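Local coordinates for protein superoxide dismutase (Anaplasma phagocytophilum, PDB 3JS4) that probably converts superoxide radicals into molecular oxygen and hydrogen peroxide by alternately reducing and oxidising an active-site iron ion, at residues Pro35-Ser39 against Leu194-Asn198; Ala96-Asn100 against Asn169-Leu174; His101-Ser107 against Pro181-Asp186; Ser107-Gly113 against His210-Phe216; Met123-Phe128 against Lys160-Val164. All blocks are in the same frame, centred on the assembly; numbering follows the deposited sequence.

Interaction 1. Residues Pro35-Ser39 against Leu194-Asn198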
# COMPACT_ATOMS: atom_id res chain seq x y z
N PRO A 35 -12.37 -0.82 16.23
CA PRO A 35 -13.57 -0.41 15.52
C PRO A 35 -13.27 0.45 14.27
O PRO A 35 -14.22 0.88 13.60
CB PRO A 35 -14.33 0.40 16.56
CG PRO A 35 -13.25 1.05 17.38
CD PRO A 35 -12.05 0.12 17.33
N TYR A 36 -11.99 0.67 13.97
CA TYR A 36 -11.54 1.58 12.87
C TYR A 36 -11.82 1.09 11.45
O TYR A 36 -12.09 1.88 10.53
CB TYR A 36 -10.05 1.90 13.06
CG TYR A 36 -9.81 2.37 14.47
CD1 TYR A 36 -10.39 3.55 14.91
CD2 TYR A 36 -9.08 1.60 15.39
CE1 TYR A 36 -10.25 4.00 16.21
CE2 TYR A 36 -8.92 2.05 16.73
CZ TYR A 36 -9.52 3.26 17.12
OH TYR A 36 -9.42 3.78 18.39
N ILE A 37 -11.69 -0.22 11.26
CA ILE A 37 -12.12 -0.87 10.05
C ILE A 37 -13.01 -1.98 10.56
O ILE A 37 -12.57 -2.82 11.35
CB ILE A 37 -10.93 -1.48 9.27
CG1 ILE A 37 -9.92 -0.37 8.85
CG2 ILE A 37 -11.43 -2.29 8.08
CD1 ILE A 37 -10.40 0.55 7.75
N SER A 38 -14.28 -1.95 10.16
CA SER A 38 -15.25 -2.87 10.73
C SER A 38 -14.99 -4.29 10.26
O SER A 38 -14.30 -4.52 9.27
CB SER A 38 -16.67 -2.46 10.36
OG SER A 38 -16.90 -2.66 8.97
N SER A 39 -15.56 -5.24 10.96
CA SER A 39 -15.41 -6.63 10.59
C SER A 39 -15.91 -6.88 9.14
O SER A 39 -15.24 -7.55 8.32
CB SER A 39 -16.15 -7.47 11.64
OG SER A 39 -16.22 -8.79 11.19
N LEU A 194 -17.86 1.27 3.08
CA LEU A 194 -18.83 0.59 3.95
C LEU A 194 -18.88 1.21 5.35
O LEU A 194 -19.92 1.19 6.01
CB LEU A 194 -18.55 -0.92 4.02
CG LEU A 194 -19.04 -1.77 2.81
CD1 LEU A 194 -18.54 -3.26 2.94
CD2 LEU A 194 -20.59 -1.70 2.66
N ASP A 195 -17.74 1.76 5.80
CA ASP A 195 -17.63 2.33 7.14
C ASP A 195 -17.75 3.86 7.14
O ASP A 195 -18.31 4.40 8.07
CB ASP A 195 -16.31 1.93 7.81
CG ASP A 195 -16.29 0.51 8.33
OD1 ASP A 195 -17.21 -0.29 8.05
OD2 ASP A 195 -15.28 0.18 9.00
N TYR A 196 -17.20 4.52 6.13
CA TYR A 196 -17.10 6.02 6.08
C TYR A 196 -17.83 6.68 4.91
O TYR A 196 -17.77 7.90 4.75
CB TYR A 196 -15.61 6.45 6.08
CG TYR A 196 -14.88 5.89 7.28
CD1 TYR A 196 -14.97 6.53 8.51
CD2 TYR A 196 -14.16 4.67 7.19
CE1 TYR A 196 -14.34 6.01 9.63
CE2 TYR A 196 -13.52 4.14 8.31
CZ TYR A 196 -13.62 4.82 9.53
OH TYR A 196 -13.03 4.33 10.67
N LEU A 197 -18.51 5.88 4.08
CA LEU A 197 -19.26 6.40 2.93
C LEU A 197 -18.37 7.30 2.07
O LEU A 197 -17.21 6.97 1.86
CB LEU A 197 -20.56 7.10 3.38
CG LEU A 197 -21.54 6.24 4.19
CD1 LEU A 197 -22.71 7.07 4.79
CD2 LEU A 197 -22.08 5.04 3.37
N ASN A 198 -18.88 8.44 1.60
CA ASN A 198 -18.06 9.35 0.80
C ASN A 198 -17.04 10.22 1.59
O ASN A 198 -16.35 11.03 0.99
CB ASN A 198 -18.96 10.22 -0.09
CG ASN A 198 -19.83 11.19 0.69
OD1 ASN A 198 -20.44 10.83 1.70
ND2 ASN A 198 -19.92 12.42 0.22
O HOH W 1 -15.48 1.72 11.28

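Interaction 2. Residues Ala96-Asn100 against Asn169-Leu174. With NA (sodium ion), chain F.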
# COMPACT_ATOMS: atom_id res chain seq x y z
N ALA A 96 -0.21 -6.24 -9.61
CA ALA A 96 0.07 -5.01 -8.88
C ALA A 96 -0.93 -4.85 -7.75
O ALA A 96 -0.55 -4.49 -6.63
CB ALA A 96 0.04 -3.75 -9.85
N GLN A 97 -2.20 -5.12 -8.03
CA GLN A 97 -3.19 -5.02 -6.95
C GLN A 97 -2.94 -6.03 -5.84
O GLN A 97 -3.17 -5.72 -4.65
CB GLN A 97 -4.64 -5.05 -7.47
CG GLN A 97 -5.04 -3.75 -8.22
CD GLN A 97 -5.15 -2.55 -7.29
OE1 GLN A 97 -4.15 -1.95 -6.90
NE2 GLN A 97 -6.37 -2.19 -6.95
N ILE A 98 -2.45 -7.23 -6.18
CA ILE A 98 -2.16 -8.19 -5.10
C ILE A 98 -1.00 -7.68 -4.24
O ILE A 98 -1.08 -7.66 -3.00
CB ILE A 98 -1.80 -9.61 -5.61
CG1 ILE A 98 -2.96 -10.26 -6.38
CG2 ILE A 98 -1.41 -10.50 -4.41
CD1 ILE A 98 -2.50 -11.50 -7.23
N TRP A 99 0.07 -7.27 -4.92
CA TRP A 99 1.27 -6.73 -4.24
C TRP A 99 0.88 -5.51 -3.38
O TRP A 99 1.28 -5.42 -2.22
CB TRP A 99 2.35 -6.33 -5.28
CG TRP A 99 3.71 -6.02 -4.62
CD1 TRP A 99 4.80 -6.87 -4.51
CD2 TRP A 99 4.11 -4.78 -3.98
NE1 TRP A 99 5.83 -6.24 -3.84
CE2 TRP A 99 5.43 -4.96 -3.50
CE3 TRP A 99 3.47 -3.54 -3.76
CZ2 TRP A 99 6.13 -3.95 -2.81
CZ3 TRP A 99 4.17 -2.53 -3.08
CH2 TRP A 99 5.50 -2.75 -2.62
N ASN A 100 0.11 -4.58 -3.95
CA ASN A 100 -0.32 -3.39 -3.20
C ASN A 100 -1.15 -3.71 -1.95
O ASN A 100 -0.97 -3.08 -0.90
CB ASN A 100 -1.18 -2.49 -4.08
CG ASN A 100 -0.42 -1.91 -5.27
OD1 ASN A 100 0.81 -1.85 -5.26
ND2 ASN A 100 -1.16 -1.47 -6.29
N ASN A 169 -4.96 4.06 -9.64
CA ASN A 169 -5.39 2.70 -9.96
C ASN A 169 -4.47 1.66 -9.34
O ASN A 169 -4.46 1.54 -8.11
CB ASN A 169 -5.59 2.56 -11.47
CG ASN A 169 -6.65 3.52 -12.00
OD1 ASN A 169 -7.59 3.89 -11.28
ND2 ASN A 169 -6.51 3.92 -13.25
N ALA A 170 -3.65 0.97 -10.15
CA ALA A 170 -2.72 -0.03 -9.60
C ALA A 170 -1.23 0.37 -9.58
O ALA A 170 -0.39 -0.44 -9.15
CB ALA A 170 -2.89 -1.39 -10.33
N ASP A 171 -0.92 1.58 -10.02
CA ASP A 171 0.46 2.09 -10.05
C ASP A 171 1.04 2.14 -8.62
O ASP A 171 0.31 2.34 -7.65
CB ASP A 171 0.50 3.49 -10.69
CG ASP A 171 0.17 3.47 -12.18
OD1 ASP A 171 -0.05 2.39 -12.76
OD2 ASP A 171 0.12 4.55 -12.78
N SER A 172 2.35 1.95 -8.52
CA SER A 172 3.05 1.94 -7.25
C SER A 172 4.51 2.37 -7.46
O SER A 172 4.96 2.47 -8.63
CB SER A 172 3.05 0.54 -6.63
OG SER A 172 3.99 -0.29 -7.30
N PRO A 173 5.24 2.61 -6.35
CA PRO A 173 6.66 2.94 -6.43
C PRO A 173 7.52 1.86 -7.09
O PRO A 173 8.63 2.16 -7.48
CB PRO A 173 7.06 3.16 -4.95
CG PRO A 173 5.81 3.75 -4.35
CD PRO A 173 4.69 2.95 -5.02
N LEU A 174 7.01 0.62 -7.25
CA LEU A 174 7.75 -0.40 -8.02
C LEU A 174 8.02 0.05 -9.45
O LEU A 174 8.96 -0.44 -10.11
CB LEU A 174 7.00 -1.75 -8.05
CG LEU A 174 6.83 -2.55 -6.75
CD1 LEU A 174 6.12 -3.86 -7.07
CD2 LEU A 174 8.17 -2.83 -6.02
NA NA F . 10.90 2.10 -6.76
O HOH W 2 13.18 2.17 -6.56
O HOH W 3 10.91 0.13 -5.56

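Interaction 3. Residues His101-Ser107 against Pro181-Asp186. With FE (Fe (III) ion), chain E.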
# COMPACT_ATOMS: atom_id res chain seq x y z
N HIS A 101 -2.10 -4.62 -2.07
CA HIS A 101 -2.91 -5.01 -0.90
C HIS A 101 -2.06 -5.72 0.16
O HIS A 101 -2.24 -5.46 1.36
CB HIS A 101 -4.12 -5.87 -1.33
CG HIS A 101 -5.22 -5.06 -1.95
ND1 HIS A 101 -5.21 -4.73 -3.30
CD2 HIS A 101 -6.31 -4.47 -1.42
CE1 HIS A 101 -6.29 -4.00 -3.56
NE2 HIS A 101 -6.96 -3.80 -2.44
N ASP A 102 -1.13 -6.58 -0.25
CA ASP A 102 -0.25 -7.25 0.72
C ASP A 102 0.47 -6.14 1.51
O ASP A 102 0.58 -6.20 2.74
CB ASP A 102 0.81 -8.17 0.06
CG ASP A 102 0.25 -9.49 -0.49
OD1 ASP A 102 -0.89 -9.91 -0.19
OD2 ASP A 102 0.99 -10.15 -1.25
N PHE A 103 0.96 -5.13 0.80
CA PHE A 103 1.72 -4.03 1.41
C PHE A 103 0.82 -3.22 2.35
O PHE A 103 1.24 -2.79 3.43
CB PHE A 103 2.26 -3.10 0.32
CG PHE A 103 3.53 -2.35 0.71
CD1 PHE A 103 4.73 -3.03 0.84
CD2 PHE A 103 3.51 -0.98 0.94
CE1 PHE A 103 5.90 -2.36 1.21
CE2 PHE A 103 4.66 -0.30 1.29
CZ PHE A 103 5.87 -0.99 1.42
N TYR A 104 -0.43 -3.01 1.91
CA TYR A 104 -1.40 -2.24 2.68
C TYR A 104 -1.67 -2.91 4.03
O TYR A 104 -1.71 -2.23 5.06
CB TYR A 104 -2.69 -2.16 1.88
CG TYR A 104 -3.90 -1.53 2.52
CD1 TYR A 104 -3.87 -0.22 3.02
CD2 TYR A 104 -5.12 -2.22 2.55
CE1 TYR A 104 -5.01 0.37 3.57
CE2 TYR A 104 -6.27 -1.64 3.08
CZ TYR A 104 -6.21 -0.35 3.57
OH TYR A 104 -7.34 0.20 4.10
N TRP A 105 -1.90 -4.23 4.02
CA TRP A 105 -2.19 -4.89 5.29
C TRP A 105 -1.03 -4.79 6.26
O TRP A 105 -1.25 -4.66 7.48
CB TRP A 105 -2.64 -6.36 5.12
CG TRP A 105 -3.78 -6.55 4.13
CD1 TRP A 105 -3.78 -7.34 3.02
CD2 TRP A 105 -5.08 -5.93 4.19
NE1 TRP A 105 -4.99 -7.26 2.38
CE2 TRP A 105 -5.81 -6.42 3.08
CE3 TRP A 105 -5.70 -5.05 5.09
CZ2 TRP A 105 -7.13 -6.03 2.82
CZ3 TRP A 105 -7.01 -4.65 4.83
CH2 TRP A 105 -7.71 -5.14 3.70
N GLN A 106 0.21 -4.90 5.75
CA GLN A 106 1.39 -4.77 6.60
C GLN A 106 1.61 -3.34 7.11
O GLN A 106 2.32 -3.13 8.11
CB GLN A 106 2.64 -5.25 5.84
CG GLN A 106 2.53 -6.64 5.27
CD GLN A 106 3.76 -7.05 4.49
OE1 GLN A 106 3.78 -6.97 3.25
NE2 GLN A 106 4.80 -7.48 5.20
N SER A 107 1.00 -2.37 6.42
CA SER A 107 1.11 -0.95 6.71
C SER A 107 0.18 -0.51 7.85
O SER A 107 0.10 0.67 8.17
CB SER A 107 0.80 -0.15 5.44
OG SER A 107 1.84 -0.33 4.46
N PRO A 181 9.29 2.09 -1.36
CA PRO A 181 8.02 2.22 -0.62
C PRO A 181 8.18 1.74 0.82
O PRO A 181 8.88 0.75 1.06
CB PRO A 181 7.06 1.29 -1.38
CG PRO A 181 7.94 0.31 -2.12
CD PRO A 181 9.26 1.01 -2.38
N LEU A 182 7.53 2.44 1.74
CA LEU A 182 7.60 2.14 3.17
C LEU A 182 6.26 1.78 3.80
O LEU A 182 6.20 0.95 4.71
CB LEU A 182 8.22 3.31 3.95
CG LEU A 182 9.57 3.86 3.48
CD1 LEU A 182 9.96 5.12 4.29
CD2 LEU A 182 10.69 2.79 3.56
N ALA A 183 5.20 2.45 3.34
CA ALA A 183 3.82 2.17 3.78
C ALA A 183 2.84 2.71 2.76
O ALA A 183 3.16 3.65 2.03
CB ALA A 183 3.55 2.81 5.16
N THR A 184 1.64 2.12 2.71
CA THR A 184 0.62 2.61 1.80
C THR A 184 -0.75 2.64 2.48
O THR A 184 -1.01 1.88 3.42
CB THR A 184 0.55 1.80 0.46
OG1 THR A 184 -0.27 2.48 -0.50
CG2 THR A 184 -0.03 0.39 0.67
N MET A 185 -1.58 3.53 1.99
CA MET A 185 -2.98 3.65 2.34
C MET A 185 -3.80 3.60 1.05
O MET A 185 -3.67 4.46 0.16
CB MET A 185 -3.22 4.98 3.05
CG MET A 185 -4.70 5.27 3.29
SD MET A 185 -5.01 6.86 4.10
CE MET A 185 -4.51 8.04 2.83
N ASP A 186 -4.62 2.55 0.93
CA ASP A 186 -5.55 2.37 -0.18
C ASP A 186 -6.59 3.49 -0.17
O ASP A 186 -7.29 3.68 0.85
CB ASP A 186 -6.26 1.01 0.05
CG ASP A 186 -7.07 0.52 -1.14
OD1 ASP A 186 -7.23 1.23 -2.14
OD2 ASP A 186 -7.58 -0.61 -1.06
FE FE E . -8.37 -2.13 -2.16
O HOH W 4 -7.60 -1.24 -4.07

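Interaction 4. Residues Ser107-Gly113 against His210-Phe216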
# COMPACT_ATOMS: atom_id res chain seq x y z
N SER A 107 1.00 -2.37 6.42
CA SER A 107 1.11 -0.95 6.71
C SER A 107 0.18 -0.51 7.85
O SER A 107 0.10 0.67 8.17
CB SER A 107 0.80 -0.15 5.44
OG SER A 107 1.84 -0.33 4.46
N MET A 108 -0.53 -1.46 8.46
CA MET A 108 -1.43 -1.14 9.55
C MET A 108 -1.22 -2.20 10.62
O MET A 108 -0.68 -3.26 10.34
CB MET A 108 -2.89 -1.17 9.07
CG MET A 108 -3.21 -0.22 7.89
SD MET A 108 -4.96 -0.19 7.42
CE MET A 108 -5.13 -1.77 6.54
N LYS A 109 -1.65 -1.89 11.85
CA LYS A 109 -1.72 -2.87 12.94
C LYS A 109 -2.80 -2.46 13.94
O LYS A 109 -3.20 -1.29 13.96
CB LYS A 109 -0.36 -3.02 13.65
CG LYS A 109 0.16 -1.75 14.35
CD LYS A 109 1.43 -2.09 15.16
CE LYS A 109 1.91 -0.90 15.96
NZ LYS A 109 2.98 -1.31 16.88
N PRO A 110 -3.28 -3.41 14.76
CA PRO A 110 -4.10 -2.98 15.90
C PRO A 110 -3.26 -2.06 16.80
O PRO A 110 -2.05 -2.26 16.92
CB PRO A 110 -4.40 -4.30 16.65
CG PRO A 110 -4.24 -5.36 15.64
CD PRO A 110 -3.19 -4.88 14.66
N ASN A 111 -3.88 -1.03 17.39
CA ASN A 111 -3.11 -0.08 18.20
C ASN A 111 -2.00 0.62 17.41
O ASN A 111 -0.95 0.93 17.95
CB ASN A 111 -2.53 -0.78 19.45
CG ASN A 111 -3.60 -1.23 20.43
OD1 ASN A 111 -4.31 -0.40 21.00
ND2 ASN A 111 -3.73 -2.56 20.63
N GLY A 112 -2.25 0.86 16.12
CA GLY A 112 -1.34 1.64 15.28
C GLY A 112 -1.56 3.14 15.34
O GLY A 112 -2.24 3.65 16.25
N GLY A 113 -1.00 3.86 14.39
CA GLY A 113 -1.16 5.31 14.33
C GLY A 113 -0.35 6.04 15.38
O GLY A 113 0.54 5.46 16.00
N HIS A 210 -4.89 5.90 14.24
CA HIS A 210 -5.03 4.59 14.88
C HIS A 210 -4.55 3.37 14.10
O HIS A 210 -4.51 2.29 14.66
CB HIS A 210 -6.47 4.37 15.36
CG HIS A 210 -6.88 5.31 16.45
ND1 HIS A 210 -6.37 5.23 17.73
CD2 HIS A 210 -7.72 6.37 16.45
CE1 HIS A 210 -6.88 6.20 18.47
NE2 HIS A 210 -7.71 6.89 17.73
N LEU A 211 -4.16 3.55 12.83
CA LEU A 211 -3.80 2.39 11.98
C LEU A 211 -2.34 2.29 11.52
O LEU A 211 -1.77 1.21 11.58
CB LEU A 211 -4.73 2.29 10.77
CG LEU A 211 -6.20 1.98 11.08
CD1 LEU A 211 -7.01 2.19 9.79
CD2 LEU A 211 -6.40 0.56 11.59
N LEU A 212 -1.75 3.41 11.06
CA LEU A 212 -0.42 3.37 10.44
C LEU A 212 0.57 2.58 11.29
O LEU A 212 0.71 2.85 12.48
CB LEU A 212 0.15 4.78 10.20
CG LEU A 212 1.55 5.00 9.61
CD1 LEU A 212 1.78 4.29 8.23
CD2 LEU A 212 1.78 6.51 9.47
N ASN A 213 1.29 1.65 10.67
CA ASN A 213 2.22 0.81 11.38
C ASN A 213 3.64 1.34 11.22
O ASN A 213 4.32 1.08 10.21
CB ASN A 213 2.13 -0.62 10.85
CG ASN A 213 2.94 -1.62 11.66
OD1 ASN A 213 3.74 -1.26 12.54
ND2 ASN A 213 2.71 -2.90 11.38
N TRP A 214 4.09 2.09 12.23
CA TRP A 214 5.42 2.66 12.21
C TRP A 214 6.51 1.59 12.33
O TRP A 214 7.62 1.80 11.87
CB TRP A 214 5.59 3.70 13.31
CG TRP A 214 4.89 5.00 13.12
CD1 TRP A 214 3.88 5.51 13.89
CD2 TRP A 214 5.15 5.99 12.11
NE1 TRP A 214 3.50 6.75 13.43
CE2 TRP A 214 4.26 7.07 12.33
CE3 TRP A 214 6.05 6.06 11.03
CZ2 TRP A 214 4.23 8.20 11.52
CZ3 TRP A 214 6.03 7.20 10.21
CH2 TRP A 214 5.14 8.26 10.47
N ASP A 215 6.20 0.46 12.97
CA ASP A 215 7.19 -0.64 13.06
C ASP A 215 7.53 -1.15 11.65
O ASP A 215 8.67 -1.54 11.37
CB ASP A 215 6.69 -1.83 13.90
CG ASP A 215 6.18 -1.42 15.28
OD1 ASP A 215 6.62 -0.37 15.81
OD2 ASP A 215 5.31 -2.15 15.84
N PHE A 216 6.52 -1.17 10.77
CA PHE A 216 6.75 -1.61 9.40
C PHE A 216 7.68 -0.63 8.66
O PHE A 216 8.71 -1.03 8.11
CB PHE A 216 5.42 -1.83 8.66
CG PHE A 216 5.56 -2.47 7.30
CD1 PHE A 216 6.08 -3.76 7.17
CD2 PHE A 216 5.16 -1.79 6.15
CE1 PHE A 216 6.20 -4.36 5.90
CE2 PHE A 216 5.27 -2.37 4.89
CZ PHE A 216 5.79 -3.65 4.76
O HOH W 5 -6.05 0.18 15.74
O HOH W 6 -4.22 3.28 18.02

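Interaction 5. Residues Met123-Phe128 against Lys160-Val164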
# COMPACT_ATOMS: atom_id res chain seq x y z
N MET A 123 14.34 12.07 10.93
CA MET A 123 14.06 11.92 9.52
C MET A 123 12.70 12.50 9.15
O MET A 123 12.55 13.10 8.09
CB MET A 123 14.13 10.45 9.13
CG MET A 123 14.15 10.23 7.66
SD MET A 123 14.68 8.56 7.30
CE MET A 123 16.45 8.80 7.36
N ILE A 124 11.71 12.31 10.03
CA ILE A 124 10.37 12.86 9.82
C ILE A 124 10.44 14.39 9.83
O ILE A 124 9.90 15.06 8.96
CB ILE A 124 9.35 12.36 10.89
CG1 ILE A 124 8.98 10.89 10.68
CG2 ILE A 124 8.08 13.22 10.90
CD1 ILE A 124 7.97 10.65 9.58
N GLU A 125 11.11 14.93 10.85
CA GLU A 125 11.29 16.37 11.02
C GLU A 125 12.06 17.02 9.89
O GLU A 125 11.66 18.07 9.39
CB GLU A 125 11.95 16.67 12.38
CG GLU A 125 10.94 17.09 13.43
CD GLU A 125 11.37 16.77 14.86
OE1 GLU A 125 12.57 16.89 15.19
OE2 GLU A 125 10.48 16.43 15.66
N HIS A 126 13.17 16.39 9.51
CA HIS A 126 13.96 16.79 8.35
C HIS A 126 13.14 16.84 7.05
O HIS A 126 13.24 17.80 6.30
CB HIS A 126 15.16 15.84 8.18
CG HIS A 126 15.89 15.99 6.87
ND1 HIS A 126 16.55 17.15 6.51
CD2 HIS A 126 16.07 15.12 5.85
CE1 HIS A 126 17.10 16.99 5.32
NE2 HIS A 126 16.82 15.77 4.90
N SER A 127 12.32 15.81 6.81
CA SER A 127 11.60 15.68 5.54
C SER A 127 10.32 16.51 5.47
O SER A 127 9.99 17.03 4.40
CB SER A 127 11.29 14.21 5.21
OG SER A 127 12.42 13.37 5.39
N PHE A 128 9.60 16.64 6.58
CA PHE A 128 8.30 17.33 6.59
C PHE A 128 8.18 18.52 7.55
O PHE A 128 7.07 19.03 7.73
CB PHE A 128 7.17 16.33 6.92
CG PHE A 128 7.15 15.14 6.02
CD1 PHE A 128 6.65 15.23 4.73
CD2 PHE A 128 7.63 13.92 6.47
CE1 PHE A 128 6.64 14.12 3.88
CE2 PHE A 128 7.62 12.80 5.64
CZ PHE A 128 7.13 12.90 4.33
N LYS A 160 17.34 12.18 -0.54
CA LYS A 160 17.75 11.68 0.77
C LYS A 160 16.76 12.06 1.87
O LYS A 160 17.14 12.55 2.94
CB LYS A 160 19.18 12.13 1.13
CG LYS A 160 20.24 11.12 0.77
CD LYS A 160 20.77 11.33 -0.63
CE LYS A 160 21.37 10.04 -1.16
NZ LYS A 160 21.56 9.02 -0.09
N ALA A 161 15.47 11.84 1.60
CA ALA A 161 14.43 12.25 2.52
C ALA A 161 13.21 11.40 2.26
O ALA A 161 13.11 10.77 1.20
CB ALA A 161 14.11 13.74 2.33
N LEU A 162 12.32 11.34 3.25
CA LEU A 162 11.01 10.74 3.11
C LEU A 162 10.17 11.69 2.26
O LEU A 162 10.37 12.91 2.28
CB LEU A 162 10.36 10.53 4.48
CG LEU A 162 11.13 9.71 5.53
CD1 LEU A 162 10.41 9.78 6.87
CD2 LEU A 162 11.28 8.23 5.10
N LYS A 163 9.26 11.11 1.48
CA LYS A 163 8.30 11.86 0.69
C LYS A 163 6.95 11.17 0.78
O LYS A 163 6.88 9.96 1.03
CB LYS A 163 8.72 11.90 -0.79
CG LYS A 163 10.03 12.63 -1.12
CD LYS A 163 9.92 14.11 -0.96
CE LYS A 163 11.29 14.78 -1.09
NZ LYS A 163 11.16 16.25 -0.93
N VAL A 164 5.87 11.92 0.56
CA VAL A 164 4.56 11.32 0.30
C VAL A 164 4.21 11.49 -1.19
O VAL A 164 4.32 12.61 -1.72
CB VAL A 164 3.48 11.95 1.18
CG1 VAL A 164 2.10 11.34 0.85
CG2 VAL A 164 3.82 11.75 2.69
O HOH W 7 10.66 15.82 2.17

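Interaction 1. Residues Pro35-Ser39 against Leu194-Asn198
Asp195 faces Ser38 with both carboxylate oxygens, and it gives up more surface to this contact than any other residue. OD2 accepts from the backbone N of Ser38 at 2.6 Å, with an N-H...O angle of 151°, while OD1 accepts from the Ser38 hydroxyl. Each oxygen uses its syn lone pair, so one carboxylate takes a residue's amide and hydroxyl in a two-pronged grip. The hydroxyl reaches it because OG stands between the backbone N and the carbonyl carbon (chi1 69°); the same OG caps the N terminus of helix 39-60 by accepting from Leu41 N. Next along the chain, Tyr196 lies edge-on to the loop: its OH donates to Tyr36 O at 2.6 Å, tilted 17° from the carbonyl plane. The contact thus ties the loop ahead of helix 39-60 in the N-terminal alpha-hairpin region to the short helix 193-196 of the C-terminal region. With two donors on its carboxylate and the start of a helix close by, Asp195 would be expected to favour the ionised form.

Interaction 2. Residues Ala96-Asn100 against Asn169-Leu174
Trp99 offers one indole face to Leu174, whose CD1 sits 3.8 Å from the centroid of the five-membered ring and only 11° off its normal, a CH-pi contact. CD2 of the same leucine reaches toward Trp99 CZ2, at the six-membered ring. This joins helix 89-106 of the alpha-hairpin region to the loop between strands 161-168 and 179-186, where Ser172 forms an ST turn: its OG accepts from Leu174 N. The flat amide of Asn100 works in its own plane. ND2 donates to Gln97 OE1, within the helix and in that carbonyl's plane, and across the contact to Ala170 O, which it meets from above the carbonyl plane. Two acceptors nearly in the amide plane fix the rotation of Asn100. Gln97, bent at chi2 (-69°), brings CG and OE1 against Ala170 CB; its NE2 binds Tyr53 OH. Ala96 CB completes the packing, 3.8 Å from Ala170 CB. Past the turn, Pro173 O binds the sodium ion at 2.4 Å, alongside two waters and the carbonyl oxygens of Thr176 and Gln179.

Interaction 3. Residues His101-Ser107 against Pro181-Asp186
Buried near the centre of the chain, Phe103 and Tyr104 of helix 89-106 pack on edge strand 179-186 of the three-stranded antiparallel sheet, joining the alpha-hairpin and C-terminal regions. The axes of 101-106 and 181-186 run almost perpendicular, 98° apart, and approach to 6.9 Å. Phe103 reaches the strand with its rim: CD2 meets Thr184 CG2 near the ring plane, and CZ lies 3.8 Å from Pro181 CB. Tyr104 turns a face to Asp186 CB, 3.8 Å from the ring centroid and 12° off the normal, while its CD1 edge meets Thr184 O; the phenol OH bonds to Tyr203 OH. At the helix end, Ser107 OG donates to Phe103 O and accepts from Thr184 N at 3.0 Å, so a single hydroxyl links the last turn to the strand beside a classic beta bulge, in which Leu182 and Ala183 both face Leu153. His101 and Asp186 converge on the iron, with NE2 2.2 Å and OD2 2.0 Å from the metal and the imidazole and carboxylate planes 88° apart. The other carboxylate oxygen, OD1, bonds to Trp188. Gln97 O accepts from His101 ND1, a second-shell bond consistent with holding NE2 toward the metal. His45, His190 and water 4 complete the five ligands, the three-histidine, one-aspartate, one-solvent site of the iron/manganese superoxide dismutase family.

Interaction 4. Residues Ser107-Gly113 against His210-Phe216
Lys109 NZ forms a salt bridge with Asp215 OD2 at 2.7 Å, meeting the carboxylate from above its plane. Next to Lys109 in the chain, a single beta bridge pairs Met108 with Leu212 and joins the loop after helix 89-106 to the junction of helices 200-211 and 214-223. Lys109 N donates to Leu211 O and Asn213 N to Ser107 O, bonds that flank Met108 along the chain. A third backbone bond, Gly113 N to Leu212 O at 2.8 Å, is nearly straight at 169°. Between these bonds the chain reverses in a type II turn from Lys109 to Gly112. Gly112 and Gly113, without side chains, let the two backbones come close, Gly112 C lying 3.6 Å from Leu211 N. Asn213 N-caps helix 214-223, its OD1 accepting weakly from Asp215 N and Phe216 N. With CG in the position between the backbone N and the carbonyl carbon (chi1 63°) and the chain extended beyond, Lys109 runs across Asn213, CD 3.6 Å from OD1, on its way to Asp215. Met108 lies alongside Leu211, pointing the same way, while Trp214 brings its edge to Gly113 O and bonds Gly114 O through NE1. Two waters bridge further out: water 5 links Asn111 N to His210 O, and water 6, near the His210 ring plane, gives a proton to Gly112 O at 2.7 Å.

Interaction 5. Residues Met123-Phe128 against Lys160-Val164
Leu162 points from strand 161-168 into helix 118-128 and is met by Met123, Ile124 and Phe128. Met123 crosses it at about a right angle, its CG 3.7 Å from Leu162 CG, and Ile124 CD1 touches Leu162 CD1. Phe128 also stands roughly perpendicular to the leucine, reaching Leu162 CB with CE2; through CE1 it approaches Val164 CG2 at 3.9 Å. Lys163 C lies at the ring edge, near CZ. Helix and strand axes are inclined by 62° and come within 7.1 Å. Near a G1 bulge at Lys160 and Ala161, the contact packs a C-terminal-region helix on the sheet's edge strand. With OG anti to its carbonyl carbon (chi1 -47°), Ser127 turns the hydroxyl back to Met123 O, to which it donates, while it accepts from Leu162 N at 3.0 Å. Met123 O also takes Ser127 N, from the opposite face of its plane. One hydroxyl thus joins the helix turn to the strand amid the leucine packing, and water 7, donating to Ser127 O and Leu162 O, makes a second bridge.

Interaction 3 is the hub, holding two of the iron ligands. Interaction 2 continues it along helix 89-106, its centre 10 Å away, with Trp99 CH2 3.9 Å from Pro181 CG; the side chain of Gln97 in interaction 2 is about 5 Å from the bound iron ion. Interaction 4 shares Ser107 with interaction 3, its centre also 10 Å off, and Phe103 CE1 meets Phe216 CE2 at 3.7 Å. From there interaction 1 is reached where the rings of Tyr36 and His210 stack; Ile37's side chain lies about 10 Å from the iron. Interaction 5, away from the annotated sites, touches interaction 3 through Leu182 CD1 and Leu162 CD2, 3.5 Å apart, and interaction 4 through Trp214 and Ile124.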